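Local coordinates for nisin biosynthesis protein NisC (Lactococcus lactis subsp. lactis, PDB 2G0D), which catalyses, as the zinc-dependent lantibiotic cyclase of nisin biosynthesis, formation of the thioether (lanthionine-type) rings of nisin, at residues S83-G87 against L109-I113; C199-G203 against F237-K241; Y290-A294 against L400-L406; L232-I236 against A294-F300. All coordinates share one frame. Residue numbers count along the deposited sequence, not the author numbering.

Contact 1 (S83-G87 against L109-I113)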
loop_
_atom_site.group_PDB
_atom_site.type_symbol
_atom_site.label_atom_id
_atom_site.label_comp_id
_atom_site.label_asym_id
_atom_site.label_seq_id
_atom_site.Cartn_x
_atom_site.Cartn_y
_atom_site.Cartn_z
ATOM N N SER A 83 4.781 9.575 -1.566
ATOM C CA SER A 83 5.183 10.940 -1.988
ATOM C C SER A 83 6.684 11.180 -1.952
ATOM O O SER A 83 7.143 12.178 -2.493
ATOM C CB SER A 83 4.519 12.018 -1.125
ATOM O OG SER A 83 3.129 11.891 -1.185
ATOM N N GLY A 84 7.442 10.306 -1.296
ATOM C CA GLY A 84 8.837 10.621 -1.029
ATOM C C GLY A 84 9.864 9.664 -1.588
ATOM O O GLY A 84 9.618 8.982 -2.583
ATOM N N ALA A 85 11.020 9.616 -0.928
ATOM C CA ALA A 85 12.156 8.817 -1.398
ATOM C C ALA A 85 11.906 7.316 -1.523
ATOM O O ALA A 85 12.441 6.690 -2.443
ATOM C CB ALA A 85 13.421 9.089 -0.530
ATOM N N ALA A 86 11.128 6.722 -0.609
ATOM C CA ALA A 86 10.874 5.264 -0.662
ATOM C C ALA A 86 10.097 4.850 -1.921
ATOM O O ALA A 86 10.385 3.798 -2.508
ATOM C CB ALA A 86 10.195 4.741 0.623
ATOM N N GLY A 87 9.150 5.681 -2.365
ATOM C CA GLY A 87 8.436 5.408 -3.641
ATOM C C GLY A 87 9.336 5.526 -4.867
ATOM O O GLY A 87 9.244 4.726 -5.802
ATOM N N LEU A 109 19.240 7.500 -1.867
ATOM C CA LEU A 109 17.849 7.449 -1.411
ATOM C C LEU A 109 17.746 6.766 -0.057
ATOM O O LEU A 109 17.100 7.279 0.834
ATOM C CB LEU A 109 16.947 6.789 -2.463
ATOM C CG LEU A 109 16.745 7.608 -3.738
ATOM C CD1 LEU A 109 16.214 6.746 -4.856
ATOM C CD2 LEU A 109 15.847 8.820 -3.489
ATOM N N ASN A 110 18.407 5.624 0.096
ATOM C CA ASN A 110 18.392 4.848 1.350
ATOM C C ASN A 110 18.958 5.597 2.562
ATOM O O ASN A 110 18.379 5.577 3.653
ATOM C CB ASN A 110 19.136 3.524 1.151
ATOM C CG ASN A 110 18.417 2.576 0.187
ATOM O OD1 ASN A 110 17.238 2.756 -0.109
ATOM N ND2 ASN A 110 19.133 1.553 -0.295
ATOM N N ARG A 111 20.103 6.259 2.366
ATOM C CA ARG A 111 20.703 7.072 3.416
ATOM C C ARG A 111 19.793 8.245 3.758
ATOM O O ARG A 111 19.579 8.548 4.927
ATOM C CB ARG A 111 22.122 7.553 3.023
ATOM C CG ARG A 111 23.158 6.414 2.782
ATOM C CD ARG A 111 22.811 5.044 3.482
ATOM N NE ARG A 111 23.931 4.102 3.423
ATOM C CZ ARG A 111 24.657 3.701 4.469
ATOM N NH1 ARG A 111 24.374 4.103 5.710
ATOM N NH2 ARG A 111 25.678 2.867 4.278
ATOM N N TYR A 112 19.212 8.887 2.755
ATOM C CA TYR A 112 18.245 9.928 3.059
ATOM C C TYR A 112 17.055 9.358 3.838
ATOM O O TYR A 112 16.613 9.954 4.822
ATOM C CB TYR A 112 17.784 10.738 1.822
ATOM C CG TYR A 112 16.591 11.624 2.178
ATOM C CD1 TYR A 112 16.747 12.820 2.907
ATOM C CD2 TYR A 112 15.304 11.226 1.858
ATOM C CE1 TYR A 112 15.621 13.602 3.254
ATOM C CE2 TYR A 112 14.204 11.989 2.204
ATOM C CZ TYR A 112 14.353 13.152 2.895
ATOM O OH TYR A 112 13.199 13.855 3.202
ATOM N N ILE A 113 16.551 8.198 3.410
ATOM C CA ILE A 113 15.419 7.578 4.089
ATOM C C ILE A 113 15.714 7.289 5.561
ATOM O O ILE A 113 14.889 7.604 6.424
ATOM C CB ILE A 113 14.928 6.275 3.393
ATOM C CG1 ILE A 113 14.255 6.589 2.044
ATOM C CG2 ILE A 113 13.934 5.550 4.307
ATOM C CD1 ILE A 113 14.127 5.380 1.073
#
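Two consecutive helices of the LanC alpha toroid meet here: the start of helix 85-92, one of the short inner helices, leans on the longer outer helix 100-122. S83 lies in the loop before the turn and faces elsewhere, its OG hydrogen-bonded to E138. G84 takes the N-cap position, and G87 N makes a weak 3.3 Å bond to G84 O. A85 is the centre of the contact. Its methyl points at the outer helix and fits among three side chains, with CB 3.8 Å from L109 CD2, 3.7 Å from I113 CG1 and 3.7 Å from Y112 CD2, where it meets the edge of the ring. So small a residue lets the helices approach closely, the A85 and L109 CA atoms being 5.9 Å apart. A86 CB points sideways and touches Y146 of helix 140-147, yet the A86 backbone is covered by isoleucine: I113 CD1 lies 3.7 Å from A86 CA and 4.0 Å from A86 CB.

Contact 2 (C199-G203 against F237-K241)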
loop_
_atom_site.group_PDB
_atom_site.type_symbol
_atom_site.label_atom_id
_atom_site.label_comp_id
_atom_site.label_asym_id
_atom_site.label_seq_id
_atom_site.Cartn_x
_atom_site.Cartn_y
_atom_site.Cartn_z
ATOM N N CYS A 199 -11.171 9.316 16.277
ATOM C CA CYS A 199 -11.339 7.883 16.067
ATOM C C CYS A 199 -10.006 7.137 15.988
ATOM O O CYS A 199 -8.942 7.735 15.777
ATOM C CB CYS A 199 -12.167 7.598 14.799
ATOM S SG CYS A 199 -11.278 7.839 13.246
ATOM N N LEU A 200 -10.094 5.825 16.178
ATOM C CA LEU A 200 -9.079 4.880 15.741
ATOM C C LEU A 200 -9.356 4.505 14.283
ATOM O O LEU A 200 -10.396 3.892 13.981
ATOM C CB LEU A 200 -9.132 3.620 16.608
ATOM C CG LEU A 200 -8.123 2.498 16.361
ATOM C CD1 LEU A 200 -6.678 2.995 16.612
ATOM C CD2 LEU A 200 -8.454 1.279 17.246
ATOM N N ASN A 201 -8.440 4.883 13.390
ATOM C CA ASN A 201 -8.562 4.569 11.954
ATOM C C ASN A 201 -8.353 3.070 11.707
ATOM O O ASN A 201 -7.416 2.463 12.239
ATOM C CB ASN A 201 -7.601 5.433 11.121
ATOM C CG ASN A 201 -7.828 5.289 9.627
ATOM O OD1 ASN A 201 -7.695 4.195 9.072
ATOM N ND2 ASN A 201 -8.153 6.394 8.965
ATOM N N MET A 202 -9.264 2.485 10.926
ATOM C CA MET A 202 -9.366 1.027 10.774
ATOM C C MET A 202 -9.151 0.561 9.332
ATOM O O MET A 202 -9.436 -0.587 8.972
ATOM C CB MET A 202 -10.723 0.559 11.322
ATOM C CG MET A 202 -10.878 0.700 12.880
ATOM S SD MET A 202 -9.925 -0.562 13.755
ATOM C CE MET A 202 -8.524 0.396 14.142
ATOM N N GLY A 203 -8.638 1.467 8.513
ATOM C CA GLY A 203 -8.315 1.176 7.118
ATOM C C GLY A 203 -6.919 0.606 6.990
ATOM O O GLY A 203 -6.096 0.750 7.890
ATOM N N PHE A 237 -6.965 -8.991 17.399
ATOM C CA PHE A 237 -7.984 -9.058 18.465
ATOM C C PHE A 237 -8.973 -7.877 18.374
ATOM O O PHE A 237 -10.182 -8.056 18.598
ATOM C CB PHE A 237 -7.295 -9.108 19.842
ATOM C CG PHE A 237 -8.247 -9.169 21.021
ATOM C CD1 PHE A 237 -8.497 -10.375 21.667
ATOM C CD2 PHE A 237 -8.841 -8.012 21.525
ATOM C CE1 PHE A 237 -9.353 -10.437 22.797
ATOM C CE2 PHE A 237 -9.706 -8.062 22.643
ATOM C CZ PHE A 237 -9.952 -9.278 23.275
ATOM N N ILE A 238 -8.465 -6.689 18.023
ATOM C CA ILE A 238 -9.320 -5.503 17.863
ATOM C C ILE A 238 -10.213 -5.626 16.620
ATOM O O ILE A 238 -11.371 -5.224 16.650
ATOM C CB ILE A 238 -8.519 -4.165 17.851
ATOM C CG1 ILE A 238 -7.871 -3.909 19.219
ATOM C CG2 ILE A 238 -9.427 -2.992 17.470
ATOM C CD1 ILE A 238 -6.828 -2.810 19.215
ATOM N N TYR A 239 -9.679 -6.184 15.534
ATOM C CA TYR A 239 -10.521 -6.487 14.374
ATOM C C TYR A 239 -11.611 -7.497 14.718
ATOM O O TYR A 239 -12.779 -7.292 14.366
ATOM C CB TYR A 239 -9.691 -6.876 13.137
ATOM C CG TYR A 239 -9.226 -5.633 12.429
ATOM C CD1 TYR A 239 -10.026 -5.009 11.458
ATOM C CD2 TYR A 239 -8.022 -5.026 12.788
ATOM C CE1 TYR A 239 -9.620 -3.815 10.847
ATOM C CE2 TYR A 239 -7.598 -3.851 12.180
ATOM C CZ TYR A 239 -8.397 -3.255 11.215
ATOM O OH TYR A 239 -7.948 -2.103 10.642
ATOM N N GLU A 240 -11.239 -8.554 15.438
ATOM C CA GLU A 240 -12.188 -9.589 15.823
ATOM C C GLU A 240 -13.287 -9.018 16.712
ATOM O O GLU A 240 -14.454 -9.415 16.592
ATOM C CB GLU A 240 -11.483 -10.764 16.548
ATOM C CG GLU A 240 -10.705 -11.729 15.630
ATOM C CD GLU A 240 -11.615 -12.477 14.651
ATOM O OE1 GLU A 240 -12.045 -13.612 14.961
ATOM O OE2 GLU A 240 -11.910 -11.919 13.567
ATOM N N LYS A 241 -12.919 -8.089 17.596
ATOM C CA LYS A 241 -13.885 -7.554 18.561
ATOM C C LYS A 241 -14.897 -6.630 17.892
ATOM O O LYS A 241 -16.094 -6.717 18.168
ATOM C CB LYS A 241 -13.200 -6.822 19.723
ATOM C CG LYS A 241 -13.993 -6.868 21.054
ATOM C CD LYS A 241 -13.722 -8.198 21.804
ATOM C CE LYS A 241 -14.299 -8.221 23.215
ATOM N NZ LYS A 241 -15.794 -8.406 23.235
#
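The thioether of M202 lies obliquely against the Y239 ring, a Met-aromatic contact with SD 4.5 Å from the ring centroid and 28° off its normal; SD is also 4.0 Å from Y239 CZ. A flexible, polarisable side chain suits this place, since it can follow the aromatic surface and still make a loose apolar contact with I238, M202 SD lying 4.5 Å from I238 CG2. L200 CD2 meets the same methyl, I238 CG2, at a similar 4.4 Å. The tyrosine reaches past the M202 side chain to that residue's own carbonyl, Y239 OH donating to M202 O at 2.7 Å, while A209 N adds a weak bond to the same hydroxyl. This carbonyl is presented from within an Asx turn, in which G203 N donates to N201 OD1 at 2.9 Å. Helix 226-242 is thus tied to the end of strand 200-201, close to the loop whose G203 is about 9 Å from the zinc held by C278, C324 and H325. Within a buried apolar setting, the M202 carbonyl has its acceptor need met by a tyrosine.

Contact 3 (Y290-A294 against L400-L406)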
loop_
_atom_site.group_PDB
_atom_site.type_symbol
_atom_site.label_atom_id
_atom_site.label_comp_id
_atom_site.label_asym_id
_atom_site.label_seq_id
_atom_site.Cartn_x
_atom_site.Cartn_y
_atom_site.Cartn_z
ATOM N N TYR A 290 -1.944 -12.342 6.372
ATOM C CA TYR A 290 -0.579 -12.189 6.830
ATOM C C TYR A 290 -0.402 -12.559 8.301
ATOM O O TYR A 290 0.563 -13.240 8.653
ATOM C CB TYR A 290 -0.077 -10.772 6.566
ATOM C CG TYR A 290 0.011 -10.378 5.079
ATOM C CD1 TYR A 290 0.290 -11.332 4.080
ATOM C CD2 TYR A 290 -0.140 -9.058 4.695
ATOM C CE1 TYR A 290 0.391 -10.960 2.727
ATOM C CE2 TYR A 290 -0.051 -8.676 3.355
ATOM C CZ TYR A 290 0.220 -9.624 2.385
ATOM O OH TYR A 290 0.284 -9.223 1.069
ATOM N N GLY A 291 -1.316 -12.101 9.156
ATOM C CA GLY A 291 -1.337 -12.509 10.585
ATOM C C GLY A 291 -1.438 -14.016 10.738
ATOM O O GLY A 291 -0.658 -14.636 11.487
ATOM N N GLY A 292 -2.371 -14.613 10.002
ATOM C CA GLY A 292 -2.582 -16.057 10.011
ATOM C C GLY A 292 -1.378 -16.865 9.569
ATOM O O GLY A 292 -1.060 -17.904 10.175
ATOM N N LEU A 293 -0.718 -16.417 8.503
ATOM C CA LEU A 293 0.502 -17.081 8.039
ATOM C C LEU A 293 1.662 -16.813 9.001
ATOM O O LEU A 293 2.398 -17.746 9.321
ATOM C CB LEU A 293 0.874 -16.714 6.597
ATOM C CG LEU A 293 -0.177 -17.048 5.514
ATOM C CD1 LEU A 293 0.160 -16.328 4.174
ATOM C CD2 LEU A 293 -0.373 -18.552 5.308
ATOM N N ALA A 294 1.805 -15.569 9.479
ATOM C CA ALA A 294 2.898 -15.213 10.418
ATOM C C ALA A 294 2.790 -15.883 11.792
ATOM O O ALA A 294 3.818 -16.236 12.382
ATOM C CB ALA A 294 2.999 -13.703 10.599
ATOM N N LEU A 400 1.315 -3.523 -0.208
ATOM C CA LEU A 400 1.494 -4.576 0.818
ATOM C C LEU A 400 1.025 -5.921 0.314
ATOM O O LEU A 400 0.409 -6.716 1.053
ATOM C CB LEU A 400 0.782 -4.247 2.156
ATOM C CG LEU A 400 0.969 -2.874 2.825
ATOM C CD1 LEU A 400 0.245 -2.850 4.194
ATOM C CD2 LEU A 400 2.449 -2.432 2.953
ATOM N N LEU A 401 1.341 -6.197 -0.940
ATOM C CA LEU A 401 1.073 -7.504 -1.527
ATOM C C LEU A 401 2.423 -8.162 -1.618
ATOM O O LEU A 401 3.261 -7.770 -2.435
ATOM C CB LEU A 401 0.408 -7.363 -2.894
ATOM C CG LEU A 401 -0.895 -6.571 -2.856
ATOM C CD1 LEU A 401 -1.514 -6.376 -4.286
ATOM C CD2 LEU A 401 -1.939 -7.170 -1.853
ATOM N N PHE A 402 2.645 -9.132 -0.729
ATOM C CA PHE A 402 3.978 -9.665 -0.462
ATOM C C PHE A 402 4.109 -11.071 -1.067
ATOM O O PHE A 402 3.769 -12.074 -0.416
ATOM C CB PHE A 402 4.185 -9.711 1.061
ATOM C CG PHE A 402 4.095 -8.356 1.750
ATOM C CD1 PHE A 402 4.863 -7.262 1.297
ATOM C CD2 PHE A 402 3.308 -8.197 2.900
ATOM C CE1 PHE A 402 4.810 -6.005 1.943
ATOM C CE2 PHE A 402 3.233 -6.955 3.557
ATOM C CZ PHE A 402 4.024 -5.856 3.098
ATOM N N ASP A 403 4.591 -11.119 -2.322
ATOM C CA ASP A 403 4.759 -12.346 -3.097
ATOM C C ASP A 403 5.767 -13.274 -2.459
ATOM O O ASP A 403 5.706 -14.488 -2.686
ATOM C CB ASP A 403 5.234 -12.070 -4.533
ATOM C CG ASP A 403 4.143 -11.482 -5.428
ATOM O OD1 ASP A 403 2.979 -11.271 -4.963
ATOM O OD2 ASP A 403 4.477 -11.196 -6.605
ATOM N N ASP A 404 6.666 -12.707 -1.651
ATOM C CA ASP A 404 7.721 -13.462 -0.938
ATOM C C ASP A 404 7.366 -13.865 0.489
ATOM O O ASP A 404 8.230 -14.367 1.222
ATOM C CB ASP A 404 9.020 -12.643 -0.905
ATOM C CG ASP A 404 8.871 -11.328 -0.112
ATOM O OD1 ASP A 404 7.742 -10.781 -0.003
ATOM O OD2 ASP A 404 9.897 -10.817 0.389
ATOM N N PHE A 405 6.105 -13.672 0.873
ATOM C CA PHE A 405 5.678 -13.866 2.239
ATOM C C PHE A 405 6.025 -15.274 2.766
ATOM O O PHE A 405 6.231 -15.456 3.966
ATOM C CB PHE A 405 4.157 -13.606 2.399
ATOM C CG PHE A 405 3.758 -13.248 3.811
ATOM C CD1 PHE A 405 3.777 -11.917 4.240
ATOM C CD2 PHE A 405 3.394 -14.239 4.729
ATOM C CE1 PHE A 405 3.447 -11.567 5.580
ATOM C CE2 PHE A 405 3.062 -13.900 6.051
ATOM C CZ PHE A 405 3.108 -12.556 6.476
ATOM N N LEU A 406 6.060 -16.259 1.873
ATOM C CA LEU A 406 6.302 -17.644 2.281
ATOM C C LEU A 406 7.623 -18.148 1.742
ATOM O O LEU A 406 7.859 -19.345 1.717
ATOM C CB LEU A 406 5.145 -18.568 1.868
ATOM C CG LEU A 406 3.788 -18.252 2.513
ATOM C CD1 LEU A 406 2.618 -18.872 1.693
ATOM C CD2 LEU A 406 3.746 -18.687 3.988
#
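The hydroxyl of Y290 makes both hydrogen bonds between helix 281-294 and the C-terminal segment 400-406. Y290 OH donates to L400 O at 2.5 Å and accepts from F402 N at 3.0 Å, with an N-H...O angle of 149°, so it satisfies two backbone groups of a chain that has no regular helix or strand to do so. Tyrosine suits the place because its long rigid ring carries a hydroxyl able to both give and accept. The type I turn F402-F405 supplies its own bond, F405 N to F402 O at 3.1 Å, while the Y290 carbonyl O is used inside the helix by A294 N at 2.8 Å. The turn's two acids take no part in the contact with the helix and pair elsewhere: D403 forms salt bridges with R339 and R396, and D404 with K221.

Around this polar centre the rings form an aromatic cluster. F405 makes an offset stack on Y290, centroids 4.6 Å apart and planes at 17°, whereas the F402 ring lies oblique to Y290, centroids 5.1 Å apart and planes at 39°. Leucines extend the apolar surface: L293 CB approaches F405 CE2 at 3.6 Å, and L293 CD1 touches L406 CD2 at 4.3 Å. The C-terminal segment thereby packs among helices of the toroid, with L336 and L340 of helix 327-341 and C213, Y217 and I220 of helix 208-221 around Y290 and F405.

Contact 4 (L232-I236 against A294-F300)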
loop_
_atom_site.group_PDB
_atom_site.type_symbol
_atom_site.label_atom_id
_atom_site.label_comp_id
_atom_site.label_asym_id
_atom_site.label_seq_id
_atom_site.Cartn_x
_atom_site.Cartn_y
_atom_site.Cartn_z
ATOM N N LEU A 232 0.877 -7.159 16.915
ATOM C CA LEU A 232 0.148 -7.840 15.848
ATOM C C LEU A 232 -1.095 -8.569 16.381
ATOM O O LEU A 232 -2.186 -8.419 15.834
ATOM C CB LEU A 232 1.083 -8.841 15.158
ATOM C CG LEU A 232 0.523 -9.726 14.045
ATOM C CD1 LEU A 232 -0.137 -8.866 12.953
ATOM C CD2 LEU A 232 1.617 -10.638 13.470
ATOM N N GLN A 233 -0.903 -9.361 17.441
ATOM C CA GLN A 233 -1.993 -10.063 18.116
ATOM C C GLN A 233 -3.114 -9.123 18.577
ATOM O O GLN A 233 -4.289 -9.382 18.317
ATOM C CB GLN A 233 -1.447 -10.848 19.306
ATOM C CG GLN A 233 -2.241 -12.082 19.618
ATOM C CD GLN A 233 -1.823 -13.285 18.774
ATOM O OE1 GLN A 233 -2.658 -13.892 18.089
ATOM N NE2 GLN A 233 -0.538 -13.645 18.837
ATOM N N LYS A 234 -2.736 -8.037 19.255
ATOM C CA LYS A 234 -3.679 -7.020 19.730
ATOM C C LYS A 234 -4.484 -6.402 18.582
ATOM O O LYS A 234 -5.701 -6.234 18.690
ATOM C CB LYS A 234 -2.948 -5.920 20.497
ATOM C CG LYS A 234 -3.849 -4.756 20.887
ATOM C CD LYS A 234 -3.348 -4.010 22.118
ATOM C CE LYS A 234 -4.322 -2.887 22.440
ATOM N NZ LYS A 234 -3.773 -1.895 23.409
ATOM N N ILE A 235 -3.795 -6.070 17.491
ATOM C CA ILE A 235 -4.436 -5.514 16.307
ATOM C C ILE A 235 -5.500 -6.484 15.780
ATOM O O ILE A 235 -6.623 -6.080 15.541
ATOM C CB ILE A 235 -3.395 -5.119 15.218
ATOM C CG1 ILE A 235 -2.609 -3.878 15.675
ATOM C CG2 ILE A 235 -4.071 -4.884 13.841
ATOM C CD1 ILE A 235 -1.435 -3.515 14.778
ATOM N N ILE A 236 -5.158 -7.762 15.654
ATOM C CA ILE A 236 -6.113 -8.724 15.134
ATOM C C ILE A 236 -7.278 -8.896 16.106
ATOM O O ILE A 236 -8.435 -8.911 15.694
ATOM C CB ILE A 236 -5.459 -10.074 14.770
ATOM C CG1 ILE A 236 -4.473 -9.893 13.611
ATOM C CG2 ILE A 236 -6.530 -11.092 14.340
ATOM C CD1 ILE A 236 -3.431 -10.986 13.530
ATOM N N ALA A 294 1.805 -15.569 9.479
ATOM C CA ALA A 294 2.898 -15.213 10.418
ATOM C C ALA A 294 2.790 -15.883 11.792
ATOM O O ALA A 294 3.818 -16.236 12.382
ATOM C CB ALA A 294 2.999 -13.703 10.599
ATOM N N LEU A 295 1.560 -15.997 12.305
ATOM C CA LEU A 295 1.253 -16.586 13.629
ATOM C C LEU A 295 0.899 -18.090 13.547
ATOM O O LEU A 295 0.631 -18.734 14.569
ATOM C CB LEU A 295 0.104 -15.789 14.310
ATOM C CG LEU A 295 0.385 -14.294 14.595
ATOM C CD1 LEU A 295 -0.849 -13.519 15.032
ATOM C CD2 LEU A 295 1.490 -14.124 15.671
ATOM N N ASP A 296 0.942 -18.651 12.340
ATOM C CA ASP A 296 0.552 -20.042 12.098
ATOM C C ASP A 296 -0.844 -20.349 12.694
ATOM O O ASP A 296 -1.039 -21.292 13.457
ATOM C CB ASP A 296 1.635 -21.028 12.585
ATOM C CG ASP A 296 1.425 -22.448 12.055
ATOM O OD1 ASP A 296 0.772 -22.603 10.993
ATOM O OD2 ASP A 296 1.920 -23.411 12.698
ATOM N N ASN A 297 -1.808 -19.506 12.333
ATOM C CA ASN A 297 -3.180 -19.646 12.795
ATOM C C ASN A 297 -4.067 -19.955 11.583
ATOM O O ASN A 297 -4.222 -19.120 10.703
ATOM C CB ASN A 297 -3.606 -18.372 13.525
ATOM C CG ASN A 297 -4.944 -18.503 14.192
ATOM O OD1 ASN A 297 -5.917 -18.943 13.586
ATOM N ND2 ASN A 297 -5.002 -18.148 15.469
ATOM N N ASP A 298 -4.616 -21.165 11.527
ATOM C CA ASP A 298 -5.392 -21.610 10.362
ATOM C C ASP A 298 -6.708 -20.868 10.288
ATOM O O ASP A 298 -7.218 -20.626 9.200
ATOM C CB ASP A 298 -5.678 -23.124 10.393
ATOM C CG ASP A 298 -4.480 -23.978 9.957
ATOM O OD1 ASP A 298 -3.560 -23.448 9.301
ATOM O OD2 ASP A 298 -4.467 -25.200 10.288
ATOM N N TYR A 299 -7.257 -20.546 11.458
ATOM C CA TYR A 299 -8.510 -19.807 11.572
ATOM C C TYR A 299 -8.412 -18.415 10.913
ATOM O O TYR A 299 -9.292 -18.042 10.122
ATOM C CB TYR A 299 -8.953 -19.697 13.047
ATOM C CG TYR A 299 -10.049 -18.663 13.287
ATOM C CD1 TYR A 299 -11.366 -18.898 12.868
ATOM C CD2 TYR A 299 -9.761 -17.439 13.906
ATOM C CE1 TYR A 299 -12.379 -17.941 13.071
ATOM C CE2 TYR A 299 -10.754 -16.483 14.109
ATOM C CZ TYR A 299 -12.061 -16.741 13.691
ATOM O OH TYR A 299 -13.041 -15.795 13.891
ATOM N N PHE A 300 -7.361 -17.661 11.233
ATOM C CA PHE A 300 -7.127 -16.344 10.597
ATOM C C PHE A 300 -6.987 -16.464 9.082
ATOM O O PHE A 300 -7.533 -15.653 8.349
ATOM C CB PHE A 300 -5.862 -15.653 11.133
ATOM C CG PHE A 300 -5.919 -15.265 12.602
ATOM C CD1 PHE A 300 -7.127 -15.101 13.266
ATOM C CD2 PHE A 300 -4.745 -15.000 13.290
ATOM C CE1 PHE A 300 -7.171 -14.724 14.618
ATOM C CE2 PHE A 300 -4.764 -14.623 14.642
ATOM C CZ PHE A 300 -5.988 -14.480 15.304
#
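A294, near the C-terminal end of helix 281-294, opens the contact lightly, its CB 4.4 Å from L232 CD2. L295 makes the largest contribution. Its CG lies 4.0 Å from L232 CD2 and its CD1 3.9 Å from I236 CD1, so it fits against two apolar residues one turn apart on helix 226-242; Q233 OE1 borders it, 3.6 Å from L295 CD1. At D296 the chain leaves the helix with a positive phi of 51°, and a polar side chain befits this exposed bend. N297 then caps the next helix: N297 OD1, on a side chain short enough to fold back, accepts from F300 N at 3.0 Å and 162°, taking up an amide that the first turn leaves without a backbone partner. D298 comes next, an acid at the helix start where negative charge suits the helix dipole, and the Y299 OH hydrogen-bonds to E240. F300 returns to the partner helix. I236 CG2 sits over the face of the F300 ring in a CH-pi contact, 3.8 Å from the centroid and 23° off the normal, while Q233 OE1 lies at the ring edge, 4.1 Å from F300 CE2. No hydrogen bond crosses the interface, which depends on apolar fit. This is the tight turn of an alpha-alpha hairpin, inner helix 281-294 leading to outer helix 298-314, packed on the preceding outer helix as in alpha-toroid folds.

Contact 1 closes first along the chain and stands apart, its centre 24 to 31 Å from those of the other three, in an earlier inner-outer helix pair of the toroid. Contact 4 touches both contact 2 and contact 3, which do not touch each other. Contacts 2 and 4 use successive turns of helix 226-242, have centres 14 Å apart and meet where E240 OE1 approaches Y299 OH at 2.6 Å, a probable hydrogen bond. Contacts 3 and 4 share A294, with centres 12 Å apart; G292 O and N297 N, 2.8 Å apart, probably bond, and G292 CA packs on F300 CB. Contact 4 thus links helices 226-242, 281-294 and 298-314, its segments alternating in sequence with those of both neighbours.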